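Local coordinates for protein CT296 (Chlamydia trachomatis, PDB 3QH7) that is of unknown function but belongs to a family of uncharacterised domains grouped with the cupins, at residues A[112-117]-A[135-140]. Numbering follows the deposited sequence.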
ATOM      1  N   SER A 112       4.087  -5.663   3.823  1.00 20.18           N
ATOM      2  CA  SER A 112       3.120  -4.585   3.824  1.00 21.82           C
ATOM      3  C   SER A 112       3.388  -3.670   2.643  1.00 24.20           C
ATOM      4  O   SER A 112       4.501  -3.625   2.105  1.00 24.45           O
ATOM      5  CB  SER A 112       3.219  -3.775   5.110  1.00 22.23           C
ATOM      6  OG  SER A 112       2.996  -4.584   6.238  1.00 25.17           O
ATOM      7  N   VAL A 113       2.361  -2.935   2.250  1.00 18.11           N
ATOM      8  CA  VAL A 113       2.503  -1.903   1.252  1.00 18.49           C
ATOM      9  C   VAL A 113       1.785  -0.684   1.769  1.00 24.76           C
ATOM     10  O   VAL A 113       0.597  -0.748   2.045  1.00 25.36           O
ATOM     11  CB  VAL A 113       1.854  -2.292  -0.075  1.00 16.43           C
ATOM     12  CG1 VAL A 113       2.052  -1.186  -1.083  1.00 19.35           C
ATOM     13  CG2 VAL A 113       2.440  -3.584  -0.586  1.00 18.85           C
ATOM     14  N   LEU A 114       2.494   0.423   1.934  1.00 19.94           N
ATOM     15  CA  LEU A 114       1.821   1.669   2.221  1.00 22.56           C
ATOM     16  C   LEU A 114       1.471   2.331   0.897  1.00 25.92           C
ATOM     17  O   LEU A 114       2.285   2.403  -0.005  1.00 22.34           O
ATOM     18  CB  LEU A 114       2.675   2.585   3.095  1.00 21.33           C
ATOM     19  CG  LEU A 114       2.040   3.958   3.328  1.00 28.74           C
ATOM     20  CD1 LEU A 114       2.225   4.426   4.742  1.00 33.58           C
ATOM     21  CD2 LEU A 114       2.593   4.979   2.348  1.00 33.26           C
ATOM     22  N   LEU A 115       0.240   2.798   0.782  1.00 29.96           N
ATOM     23  CA  LEU A 115      -0.216   3.417  -0.443  1.00 26.60           C
ATOM     24  C   LEU A 115      -0.737   4.794  -0.104  1.00 24.72           C
ATOM     25  O   LEU A 115      -1.655   4.933   0.696  1.00 26.28           O
ATOM     26  CB  LEU A 115      -1.323   2.569  -1.064  1.00 26.71           C
ATOM     27  CG  LEU A 115      -1.719   2.953  -2.487  1.00 28.99           C
ATOM     28  CD1 LEU A 115      -0.518   2.802  -3.408  1.00 23.82           C
ATOM     29  CD2 LEU A 115      -2.910   2.105  -2.955  1.00 19.13           C
ATOM     30  N   CYS A 116      -0.144   5.818  -0.694  1.00 24.60           N
ATOM     31  CA  CYS A 116      -0.596   7.170  -0.440  1.00 30.89           C
ATOM     32  C   CYS A 116      -1.825   7.481  -1.285  1.00 32.12           C
ATOM     33  O   CYS A 116      -1.849   7.211  -2.482  1.00 36.11           O
ATOM     34  CB  CYS A 116       0.513   8.168  -0.734  1.00 34.50           C
ATOM     35  SG  CYS A 116       0.074   9.826  -0.238  1.00 38.08           S
ATOM     36  N   LEU A 117      -2.852   8.046  -0.661  1.00 34.01           N
ATOM     37  CA  LEU A 117      -4.119   8.244  -1.354  1.00 38.85           C
ATOM     38  C   LEU A 117      -4.271   9.640  -1.939  1.00 36.26           C
ATOM     39  O   LEU A 117      -4.931   9.807  -2.953  1.00 37.76           O
ATOM     40  CB  LEU A 117      -5.296   7.930  -0.425  1.00 31.47           C
ATOM     41  CG  LEU A 117      -5.369   6.460  -0.011  1.00 32.35           C
ATOM     42  CD1 LEU A 117      -6.571   6.192   0.878  1.00 31.90           C
ATOM     43  CD2 LEU A 117      -5.392   5.554  -1.239  1.00 29.56           C
ATOM     44  N   ASP A 135      12.281   7.178   7.876  1.00 43.25           N
ATOM     45  CA  ASP A 135      12.645   8.290   7.001  1.00 47.46           C
ATOM     46  C   ASP A 135      12.626   7.990   5.506  1.00 43.73           C
ATOM     47  O   ASP A 135      13.389   8.590   4.756  1.00 50.02           O
ATOM     48  CB  ASP A 135      14.034   8.797   7.379  1.00 51.98           C
ATOM     49  CG  ASP A 135      14.050   9.477   8.732  1.00 63.30           C
ATOM     50  OD1 ASP A 135      13.694  10.677   8.787  1.00 57.76           O
ATOM     51  OD2 ASP A 135      14.411   8.811   9.732  1.00 55.29           O
ATOM     52  N   VAL A 136      11.756   7.090   5.065  1.00 40.37           N
ATOM     53  CA  VAL A 136      11.666   6.779   3.642  1.00 39.27           C
ATOM     54  C   VAL A 136      10.502   7.516   2.975  1.00 35.19           C
ATOM     55  O   VAL A 136      10.627   8.024   1.864  1.00 35.12           O
ATOM     56  CB  VAL A 136      11.525   5.259   3.400  1.00 36.41           C
ATOM     57  CG1 VAL A 136      11.278   4.978   1.936  1.00 31.57           C
ATOM     58  CG2 VAL A 136      12.769   4.533   3.863  1.00 31.49           C
ATOM     59  N   PHE A 137       9.366   7.590   3.646  1.00 35.81           N
ATOM     60  CA  PHE A 137       8.202   8.188   3.016  1.00 36.88           C
ATOM     61  C   PHE A 137       7.285   8.890   4.006  1.00 36.02           C
ATOM     62  O   PHE A 137       6.996   8.368   5.083  1.00 38.02           O
ATOM     63  CB  PHE A 137       7.419   7.122   2.241  1.00 29.91           C
ATOM     64  CG  PHE A 137       6.285   7.680   1.436  1.00 31.52           C
ATOM     65  CD1 PHE A 137       6.531   8.380   0.270  1.00 29.56           C
ATOM     66  CD2 PHE A 137       4.970   7.517   1.852  1.00 38.91           C
ATOM     67  CE1 PHE A 137       5.487   8.905  -0.475  1.00 40.16           C
ATOM     68  CE2 PHE A 137       3.919   8.043   1.115  1.00 40.33           C
ATOM     69  CZ  PHE A 137       4.177   8.738  -0.052  1.00 39.47           C
ATOM     70  N   ASP A 138       6.840  10.086   3.645  1.00 29.70           N
ATOM     71  CA  ASP A 138       5.819  10.756   4.430  1.00 37.03           C
ATOM     72  C   ASP A 138       4.974  11.668   3.557  1.00 39.88           C
ATOM     73  O   ASP A 138       5.360  12.023   2.441  1.00 45.44           O
ATOM     74  CB  ASP A 138       6.438  11.538   5.587  1.00 47.71           C
ATOM     75  CG  ASP A 138       5.623  11.422   6.875  1.00 49.78           C
ATOM     76  OD1 ASP A 138       4.398  11.177   6.811  1.00 53.51           O
ATOM     77  OD2 ASP A 138       6.209  11.575   7.960  1.00 53.51           O
ATOM     78  N   TRP A 139       3.812  12.039   4.081  1.00 38.89           N
ATOM     79  CA  TRP A 139       2.817  12.776   3.312  1.00 45.74           C
ATOM     80  C   TRP A 139       2.246  13.923   4.141  1.00 45.29           C
ATOM     81  O   TRP A 139       2.141  13.820   5.362  1.00 45.58           O
ATOM     82  CB  TRP A 139       1.698  11.824   2.874  1.00 41.81           C
ATOM     83  CG  TRP A 139       0.998  11.151   4.025  1.00 37.55           C
ATOM     84  CD1 TRP A 139      -0.110  11.596   4.677  1.00 41.02           C
ATOM     85  CD2 TRP A 139       1.361   9.914   4.651  1.00 36.19           C
ATOM     86  NE1 TRP A 139      -0.460  10.721   5.671  1.00 44.41           N
ATOM     87  CE2 TRP A 139       0.427   9.677   5.678  1.00 38.49           C
ATOM     88  CE3 TRP A 139       2.387   8.987   4.449  1.00 41.05           C
ATOM     89  CZ2 TRP A 139       0.485   8.554   6.500  1.00 37.19           C
ATOM     90  CZ3 TRP A 139       2.447   7.873   5.268  1.00 39.40           C
ATOM     91  CH2 TRP A 139       1.501   7.667   6.281  1.00 37.33           C
ATOM     92  N   GLY A 140       1.879  15.012   3.470  1.00 50.41           N
ATOM     93  CA  GLY A 140       1.385  16.205   4.141  1.00 51.14           C
ATOM     94  C   GLY A 140       0.338  15.932   5.206  1.00 49.69           C
ATOM     95  O   GLY A 140      -0.316  14.893   5.201  1.00 52.85           O
TER
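An apolar layer on one face of the antiparallel sheet forms where Leu114 and Cys116, two alternate residues of the strand 111-116, meet Phe137 and Trp139 of the loop leading to the strand 145-151. Leu114 divides its methyls largely between the rings. Leu114 CD2 lies 3.5 Å from Phe137 CD2 and also touches Phe137 CE2, while Leu114 CD1 lies 3.5 Å from Trp139 CZ3 and reaches Trp139 CH2, on the six-membered part of the indole; both approaches are oblique. A chi1 of 175° sets CG of Leu114 beside the carbonyl carbon, and the branch there, turned by a chi2 of 139°, sends one methyl to each ring.

Two residues on, Cys116 repeats the division with different atoms. Cys116 CB sits at the edge of the phenyl ring, near the ring plane and 3.8 Å from Phe137 CZ. Cys116 SG leans the other way, 4.0 Å from Trp139 CB. Its sulfur-aromatic contacts are longer-range: 5.5 Å to the Phe137 ring centroid, edge-on, and 5.2 Å to the centroid of the Trp139 five-membered ring, obliquely.

A local bond shapes the loop: Trp139 N donates to Asp138 OD1 over 2.9 Å, on the anti side of the carboxylate, and this oxygen also lies above one face of the indole, toward its rim. NE1 of the buried Trp139 donates to Gln99 O, tying the indole to a neighbouring part of the chain. Leu22 of the strand 20-23 also packs on Phe137. The arrangement illustrates side-chain cover of a β-sheet: alternate residues of an inner strand pack against alternate aromatics of an extended connecting loop.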